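Local structure of lectin-like protein (Entamoeba histolytica HM-1:IMSS-A, 5ZBT) at residues 98-103 and 171-176; 120-125 and 201-206. The protein is of unknown function but may bind D-mannose, as its family is generally assigned, through this legume lectin-like domain of a longer membrane protein that resembles ERGIC-53. One frame throughout, in Å; residues are numbered along the deposited sequence.

Contact 1: residues 98-103 and 171-176; sequences MGVWLT and LRIKYL
V100 meets L171 and I173 in the core of a beta sandwich, the fold of legume lectins. Strand 97-103 belongs to one seven-stranded antiparallel sheet and strand 170-176 to the other. The backbones stay well apart: the CA atoms of V100 and I173 lie 9.3 Å from each other. The two sheets therefore meet through side chains.

The tight part is small and wholly apolar. V100 uses its two methyls on two neighbours. CG1 stands opposite its backbone N (chi1 -177°) and reaches I173, while CG2 turns to L171. V100 and L171 run alongside each other in opposite senses, and V100 CG2 comes to 3.7 Å from L171 CD2. I173 comes in obliquely with its terminal methyl. L84 on strand 80-90 also packs on V100, and I124 on strand 122-127 packs on I173.

The outward face of strand 170-176 is polar instead. R172 and K174 point out of the sandwich there and are partly exposed. R172 NH1 forms a salt bridge with E81 OE2, and R172 NH2 is hydrogen-bonded to N192 OD1. W101 is buried on the far face of its own sheet, with NE1 hydrogen-bonded to S211 OG. Back in the core, the I173 methyl CD1 sits 3.9 Å from V100 CG1 and 4.2 Å from V100 CB.

Contact 2: residues 120-125 and 201-206; sequences KGIGIF and IDIPPF
I122 carries this contact mainly with its end methyl CD1, which touches both I201 and I203. I122 follows the corner that the chain turns at G121, on strand 122-127. The partners sit in the loop that leads from strand 191-198 of one sheet of the lectin sandwich to strand 207-213 of the other.

I201 is buried. Its side chain is extended (chi1 177°, chi2 173°), and it meets I122 tip to tip, with I201 CD1 3.8 Å from I122 CD1. I203 is partly exposed and approaches differently. Its side chain runs at about a right angle to that of I122. The CG1 methylene of I203 does the touching, with I203 CG1 at 3.8 Å from I122 CD1; I203 CD1 follows at 4.1 Å from the same methyl.

Between them D202 comes near only with its carbonyl O, and its carboxylate turns outward to a salt bridge, OD2 with K180 NZ. V138 on strand 135-142 also packs on I122. The contact between the two segments is thus dispersive and apolar, which implies that shape and burial, rather than directed bonds, match the loop to the strand here.

How the contacts relate
Contact 1 and contact 2 lie with their centres about 8 Å apart in one lectin sandwich. Strands 97-103 and 122-127 are antiparallel neighbours in one sheet; among their backbone bonds is a probable one, V100 N to I124 O, 2.7 Å. On the face turned away from strand 170-176, W101 and F125 meet edge-to-face, with W101 CZ2 3.4 Å from F125 CE1. The second tie links the other two segments. Y175 OH is probably hydrogen-bonded to I201 O at 2.8 Å, and it makes a weak hydrogen bond with I203 N. Through this one hydroxyl, Y175 ties strand 170-176 of contact 1 to the loop of contact 2.

Contact 1: residues 98-103 and 171-176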
ATOM      1  N   MET A  98       3.548   2.813   5.609  1.00 13.87           N
ATOM      2  CA  MET A  98       2.692   1.819   4.980  1.00 12.47           C
ATOM      3  C   MET A  98       3.241   1.489   3.604  1.00 11.15           C
ATOM      4  O   MET A  98       3.767   2.363   2.917  1.00 11.65           O
ATOM      5  CB  MET A  98       1.279   2.357   4.779  1.00 15.25           C
ATOM      6  CG  MET A  98       0.221   1.876   5.711  1.00 26.61           C
ATOM      7  SD  MET A  98      -1.319   2.615   5.105  1.00 32.56           S
ATOM      8  CE  MET A  98      -1.597   1.548   3.692  1.00 10.29           C
ATOM      9  N   GLY A  99       3.067   0.253   3.176  1.00 10.14           N
ATOM     10  CA  GLY A  99       3.437  -0.141   1.829  1.00 10.04           C
ATOM     11  C   GLY A  99       2.311  -0.857   1.121  1.00  9.38           C
ATOM     12  O   GLY A  99       1.591  -1.658   1.723  1.00 10.40           O
ATOM     13  N   VAL A 100       2.161  -0.560  -0.166  1.00  6.88           N
ATOM     14  CA  VAL A 100       1.341  -1.360  -1.062  1.00  8.27           C
ATOM     15  C   VAL A 100       2.271  -2.001  -2.083  1.00  8.93           C
ATOM     16  O   VAL A 100       3.164  -1.342  -2.625  1.00  9.10           O
ATOM     17  CB  VAL A 100       0.243  -0.526  -1.736  1.00  7.62           C
ATOM     18  CG1 VAL A 100      -0.650  -1.446  -2.629  1.00  6.89           C
ATOM     19  CG2 VAL A 100      -0.582   0.178  -0.685  1.00  4.91           C
ATOM     20  N   TRP A 101       2.084  -3.284  -2.327  1.00  8.49           N
ATOM     21  CA  TRP A 101       3.111  -4.073  -2.978  1.00 11.00           C
ATOM     22  C   TRP A 101       2.523  -4.806  -4.171  1.00  8.62           C
ATOM     23  O   TRP A 101       1.431  -5.364  -4.083  1.00  8.88           O
ATOM     24  CB  TRP A 101       3.719  -5.084  -1.997  1.00 10.92           C
ATOM     25  CG  TRP A 101       4.376  -4.492  -0.759  1.00 13.89           C
ATOM     26  CD1 TRP A 101       3.751  -4.026   0.379  1.00 11.02           C
ATOM     27  CD2 TRP A 101       5.788  -4.360  -0.525  1.00 12.54           C
ATOM     28  NE1 TRP A 101       4.694  -3.607   1.294  1.00 10.89           N
ATOM     29  CE2 TRP A 101       5.948  -3.801   0.762  1.00 12.88           C
ATOM     30  CE3 TRP A 101       6.936  -4.662  -1.285  1.00 12.23           C
ATOM     31  CZ2 TRP A 101       7.210  -3.533   1.305  1.00 10.79           C
ATOM     32  CZ3 TRP A 101       8.189  -4.398  -0.739  1.00 11.12           C
ATOM     33  CH2 TRP A 101       8.310  -3.839   0.545  1.00 12.79           C
ATOM     34  N   LEU A 102       3.256  -4.810  -5.280  1.00 11.38           N
ATOM     35  CA  LEU A 102       2.883  -5.576  -6.474  1.00 12.51           C
ATOM     36  C   LEU A 102       4.100  -6.429  -6.809  1.00 13.38           C
ATOM     37  O   LEU A 102       5.077  -5.927  -7.379  1.00 15.23           O
ATOM     38  CB  LEU A 102       2.477  -4.662  -7.628  1.00  7.98           C
ATOM     39  CG  LEU A 102       1.183  -3.827  -7.432  1.00 11.27           C
ATOM     40  CD1 LEU A 102       1.372  -2.622  -6.495  1.00  8.85           C
ATOM     41  CD2 LEU A 102       0.614  -3.344  -8.762  1.00  8.39           C
ATOM     42  N   THR A 103       4.069  -7.702  -6.413  1.00  9.86           N
ATOM     43  CA  THR A 103       5.274  -8.520  -6.429  1.00 12.44           C
ATOM     44  C   THR A 103       5.047  -9.864  -7.097  1.00 12.25           C
ATOM     45  O   THR A 103       3.924 -10.376  -7.176  1.00 11.59           O
ATOM     46  CB  THR A 103       5.834  -8.759  -5.015  1.00 12.29           C
ATOM     47  OG1 THR A 103       4.805  -9.278  -4.150  1.00 11.10           O
ATOM     48  CG2 THR A 103       6.412  -7.462  -4.463  1.00  9.05           C
ATOM     49  N   LEU A 171      -5.127   6.544  -1.396  1.00 11.70           N
ATOM     50  CA  LEU A 171      -3.971   6.341  -2.253  1.00 10.85           C
ATOM     51  C   LEU A 171      -4.432   5.755  -3.582  1.00 10.75           C
ATOM     52  O   LEU A 171      -5.139   4.741  -3.606  1.00  9.38           O
ATOM     53  CB  LEU A 171      -2.961   5.416  -1.564  1.00  9.18           C
ATOM     54  CG  LEU A 171      -1.821   4.867  -2.426  1.00  8.26           C
ATOM     55  CD1 LEU A 171      -0.837   5.982  -2.799  1.00  9.09           C
ATOM     56  CD2 LEU A 171      -1.094   3.705  -1.717  1.00  7.73           C
ATOM     57  N   ARG A 172      -4.054   6.397  -4.688  1.00  8.11           N
ATOM     58  CA  ARG A 172      -4.532   5.993  -6.009  1.00 10.56           C
ATOM     59  C   ARG A 172      -3.366   5.464  -6.841  1.00 11.46           C
ATOM     60  O   ARG A 172      -2.395   6.187  -7.092  1.00 13.56           O
ATOM     61  CB  ARG A 172      -5.235   7.153  -6.725  1.00 10.18           C
ATOM     62  CG  ARG A 172      -5.928   6.758  -8.038  1.00 10.44           C
ATOM     63  CD  ARG A 172      -6.531   7.948  -8.815  1.00 10.80           C
ATOM     64  NE  ARG A 172      -7.080   8.979  -7.936  1.00 13.27           N
ATOM     65  CZ  ARG A 172      -8.223   8.871  -7.271  1.00 14.71           C
ATOM     66  NH1 ARG A 172      -8.979   7.785  -7.398  1.00 14.31           N
ATOM     67  NH2 ARG A 172      -8.604   9.849  -6.466  1.00 15.36           N
ATOM     68  N   ILE A 173      -3.471   4.211  -7.273  1.00 10.78           N
ATOM     69  CA  ILE A 173      -2.444   3.531  -8.058  1.00 11.41           C
ATOM     70  C   ILE A 173      -3.050   3.179  -9.415  1.00 10.63           C
ATOM     71  O   ILE A 173      -3.951   2.337  -9.495  1.00 11.84           O
ATOM     72  CB  ILE A 173      -1.929   2.275  -7.337  1.00 12.48           C
ATOM     73  CG1 ILE A 173      -1.233   2.654  -6.027  1.00  8.43           C
ATOM     74  CG2 ILE A 173      -1.006   1.454  -8.238  1.00 10.36           C
ATOM     75  CD1 ILE A 173      -1.278   1.557  -4.996  1.00  8.37           C
ATOM     76  N   LYS A 174      -2.563   3.818 -10.480  1.00 11.66           N
ATOM     77  CA  LYS A 174      -3.096   3.642 -11.826  1.00 12.90           C
ATOM     78  C   LYS A 174      -2.004   3.110 -12.738  1.00 13.32           C
ATOM     79  O   LYS A 174      -0.902   3.664 -12.774  1.00 16.13           O
ATOM     80  CB  LYS A 174      -3.613   4.968 -12.401  1.00 14.63           C
ATOM     81  CG  LYS A 174      -4.862   5.536 -11.766  1.00 15.28           C
ATOM     82  CD  LYS A 174      -5.481   6.611 -12.691  1.00 20.53           C
ATOM     83  CE  LYS A 174      -4.621   7.885 -12.756  1.00 27.71           C
ATOM     84  NZ  LYS A 174      -5.152   8.949 -13.679  1.00 27.16           N
ATOM     85  N   TYR A 175      -2.313   2.077 -13.512  1.00 12.34           N
ATOM     86  CA  TYR A 175      -1.367   1.547 -14.486  1.00 13.74           C
ATOM     87  C   TYR A 175      -2.050   1.364 -15.837  1.00 14.71           C
ATOM     88  O   TYR A 175      -3.095   0.713 -15.930  1.00 17.25           O
ATOM     89  CB  TYR A 175      -0.779   0.225 -14.005  1.00 12.26           C
ATOM     90  CG  TYR A 175       0.275  -0.366 -14.929  1.00 15.75           C
ATOM     91  CD1 TYR A 175       1.476   0.305 -15.165  1.00 13.80           C
ATOM     92  CD2 TYR A 175       0.079  -1.606 -15.547  1.00 14.78           C
ATOM     93  CE1 TYR A 175       2.455  -0.238 -15.984  1.00 14.99           C
ATOM     94  CE2 TYR A 175       1.060  -2.166 -16.370  1.00 15.77           C
ATOM     95  CZ  TYR A 175       2.240  -1.472 -16.583  1.00 17.72           C
ATOM     96  OH  TYR A 175       3.213  -2.005 -17.397  1.00 17.38           O
ATOM     97  N   LEU A 176      -1.460   1.934 -16.883  1.00 14.72           N
ATOM     98  CA  LEU A 176      -1.923   1.725 -18.248  1.00 13.25           C
ATOM     99  C   LEU A 176      -0.995   0.722 -18.920  1.00 14.65           C
ATOM    100  O   LEU A 176       0.205   0.988 -19.068  1.00 14.64           O
ATOM    101  CB  LEU A 176      -1.957   3.041 -19.021  1.00 17.25           C
ATOM    102  CG  LEU A 176      -2.647   4.158 -18.238  1.00 19.57           C
ATOM    103  CD1 LEU A 176      -2.477   5.501 -18.943  1.00 16.82           C
ATOM    104  CD2 LEU A 176      -4.108   3.819 -18.058  1.00 18.53           C
TER

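Contact 2: residues 120-125 and 201-206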
ATOM      1  N   LYS A 120      10.810  -9.018  -5.931  1.00 10.25           N
ATOM      2  CA  LYS A 120      10.740  -8.692  -7.354  1.00 18.45           C
ATOM      3  C   LYS A 120       9.392  -8.031  -7.635  1.00 19.38           C
ATOM      4  O   LYS A 120       8.343  -8.673  -7.546  1.00 14.92           O
ATOM      5  CB  LYS A 120      10.968  -9.925  -8.226  1.00 19.49           C
ATOM      6  CG  LYS A 120      11.221  -9.588  -9.696  1.00 24.28           C
ATOM      7  CD  LYS A 120      11.345 -10.855 -10.564  1.00 39.71           C
ATOM      8  CE  LYS A 120      12.825 -11.224 -10.806  1.00 47.86           C
ATOM      9  NZ  LYS A 120      13.166 -12.677 -10.595  1.00 45.02           N
ATOM     10  N   GLY A 121       9.417  -6.758  -7.962  1.00 16.75           N
ATOM     11  CA  GLY A 121       8.194  -6.033  -8.220  1.00 13.39           C
ATOM     12  C   GLY A 121       8.328  -4.591  -7.760  1.00 14.72           C
ATOM     13  O   GLY A 121       9.409  -4.000  -7.829  1.00 12.15           O
ATOM     14  N   ILE A 122       7.216  -4.073  -7.250  1.00 14.53           N
ATOM     15  CA  ILE A 122       7.057  -2.655  -6.962  1.00 13.81           C
ATOM     16  C   ILE A 122       6.561  -2.522  -5.530  1.00 13.42           C
ATOM     17  O   ILE A 122       5.631  -3.235  -5.122  1.00 11.27           O
ATOM     18  CB  ILE A 122       6.082  -1.979  -7.956  1.00 19.07           C
ATOM     19  CG1 ILE A 122       6.757  -1.760  -9.303  1.00 18.11           C
ATOM     20  CG2 ILE A 122       5.546  -0.653  -7.439  1.00 19.10           C
ATOM     21  CD1 ILE A 122       5.816  -1.933 -10.477  1.00 22.83           C
ATOM     22  N   GLY A 123       7.205  -1.652  -4.763  1.00 12.90           N
ATOM     23  CA  GLY A 123       6.702  -1.215  -3.476  1.00 10.53           C
ATOM     24  C   GLY A 123       6.340   0.259  -3.557  1.00 12.41           C
ATOM     25  O   GLY A 123       7.133   1.078  -4.037  1.00 13.13           O
ATOM     26  N   ILE A 124       5.128   0.575  -3.111  1.00 10.48           N
ATOM     27  CA  ILE A 124       4.639   1.950  -3.001  1.00 11.02           C
ATOM     28  C   ILE A 124       4.511   2.251  -1.515  1.00 12.86           C
ATOM     29  O   ILE A 124       3.749   1.579  -0.804  1.00 10.15           O
ATOM     30  CB  ILE A 124       3.295   2.140  -3.732  1.00 10.48           C
ATOM     31  CG1 ILE A 124       3.407   1.626  -5.163  1.00 10.00           C
ATOM     32  CG2 ILE A 124       2.860   3.583  -3.744  1.00  7.29           C
ATOM     33  CD1 ILE A 124       2.155   0.988  -5.664  1.00  8.83           C
ATOM     34  N   PHE A 125       5.261   3.248  -1.041  1.00 12.72           N
ATOM     35  CA  PHE A 125       5.411   3.499   0.385  1.00 11.61           C
ATOM     36  C   PHE A 125       4.931   4.899   0.734  1.00 12.89           C
ATOM     37  O   PHE A 125       5.201   5.862   0.007  1.00 14.39           O
ATOM     38  CB  PHE A 125       6.876   3.332   0.833  1.00 11.89           C
ATOM     39  CG  PHE A 125       7.518   2.047   0.362  1.00 11.34           C
ATOM     40  CD1 PHE A 125       6.894   0.822   0.565  1.00 16.20           C
ATOM     41  CD2 PHE A 125       8.737   2.066  -0.287  1.00 12.62           C
ATOM     42  CE1 PHE A 125       7.484  -0.366   0.137  1.00 12.89           C
ATOM     43  CE2 PHE A 125       9.330   0.883  -0.734  1.00 15.00           C
ATOM     44  CZ  PHE A 125       8.699  -0.334  -0.512  1.00 12.62           C
ATOM     45  N   ILE A 201       7.481   1.375 -17.488  1.00 24.68           N
ATOM     46  CA  ILE A 201       7.603   0.481 -16.343  1.00 18.29           C
ATOM     47  C   ILE A 201       6.665  -0.693 -16.574  1.00 20.33           C
ATOM     48  O   ILE A 201       5.508  -0.506 -16.972  1.00 24.62           O
ATOM     49  CB  ILE A 201       7.295   1.203 -15.019  1.00 18.52           C
ATOM     50  CG1 ILE A 201       7.359   0.246 -13.836  1.00 16.12           C
ATOM     51  CG2 ILE A 201       5.943   1.914 -15.065  1.00 18.84           C
ATOM     52  CD1 ILE A 201       7.224   0.986 -12.501  1.00 12.87           C
ATOM     53  N   ASP A 202       7.181  -1.895 -16.372  1.00 21.75           N
ATOM     54  CA  ASP A 202       6.458  -3.126 -16.631  1.00 19.92           C
ATOM     55  C   ASP A 202       5.912  -3.678 -15.330  1.00 16.56           C
ATOM     56  O   ASP A 202       6.586  -3.630 -14.302  1.00 16.23           O
ATOM     57  CB  ASP A 202       7.385  -4.147 -17.279  1.00 28.47           C
ATOM     58  CG  ASP A 202       7.108  -4.320 -18.750  1.00 38.12           C
ATOM     59  OD1 ASP A 202       7.908  -5.013 -19.408  1.00 50.70           O
ATOM     60  OD2 ASP A 202       6.084  -3.782 -19.235  1.00 42.12           O
ATOM     61  N   ILE A 203       4.690  -4.199 -15.382  1.00 19.83           N
ATOM     62  CA  ILE A 203       4.096  -4.889 -14.237  1.00 18.64           C
ATOM     63  C   ILE A 203       3.639  -6.271 -14.686  1.00 16.45           C
ATOM     64  O   ILE A 203       2.553  -6.412 -15.269  1.00 20.55           O
ATOM     65  CB  ILE A 203       2.929  -4.099 -13.623  1.00 20.82           C
ATOM     66  CG1 ILE A 203       3.390  -2.686 -13.245  1.00 21.94           C
ATOM     67  CG2 ILE A 203       2.393  -4.821 -12.405  1.00 13.76           C
ATOM     68  CD1 ILE A 203       2.316  -1.835 -12.639  1.00 20.98           C
ATOM     69  N   PRO A 204       4.423  -7.311 -14.431  1.00 17.19           N
ATOM     70  CA  PRO A 204       3.977  -8.680 -14.726  1.00 19.74           C
ATOM     71  C   PRO A 204       2.862  -9.090 -13.778  1.00 15.11           C
ATOM     72  O   PRO A 204       2.554  -8.352 -12.830  1.00 16.37           O
ATOM     73  CB  PRO A 204       5.249  -9.518 -14.494  1.00 17.86           C
ATOM     74  CG  PRO A 204       6.374  -8.536 -14.349  1.00 20.36           C
ATOM     75  CD  PRO A 204       5.756  -7.284 -13.815  1.00 17.58           C
ATOM     76  N   PRO A 205       2.234 -10.249 -13.986  1.00 17.36           N
ATOM     77  CA  PRO A 205       1.263 -10.749 -12.992  1.00 18.76           C
ATOM     78  C   PRO A 205       1.808 -10.646 -11.565  1.00 15.21           C
ATOM     79  O   PRO A 205       2.996 -10.858 -11.320  1.00 13.14           O
ATOM     80  CB  PRO A 205       1.053 -12.206 -13.413  1.00 18.12           C
ATOM     81  CG  PRO A 205       1.316 -12.209 -14.905  1.00 19.86           C
ATOM     82  CD  PRO A 205       2.342 -11.137 -15.170  1.00 13.52           C
ATOM     83  N   PHE A 206       0.938 -10.294 -10.615  1.00 11.15           N
ATOM     84  CA  PHE A 206       1.427  -9.971  -9.279  1.00 13.19           C
ATOM     85  C   PHE A 206       0.448 -10.408  -8.191  1.00 11.82           C
ATOM     86  O   PHE A 206      -0.755 -10.570  -8.413  1.00 10.33           O
ATOM     87  CB  PHE A 206       1.711  -8.462  -9.136  1.00 10.45           C
ATOM     88  CG  PHE A 206       0.487  -7.582  -9.309  1.00  9.90           C
ATOM     89  CD1 PHE A 206       0.167  -7.038 -10.553  1.00 10.28           C
ATOM     90  CD2 PHE A 206      -0.336  -7.294  -8.236  1.00  6.69           C
ATOM     91  CE1 PHE A 206      -0.948  -6.223 -10.717  1.00  9.39           C
ATOM     92  CE2 PHE A 206      -1.457  -6.485  -8.396  1.00  7.09           C
ATOM     93  CZ  PHE A 206      -1.758  -5.944  -9.636  1.00  8.44           C
TER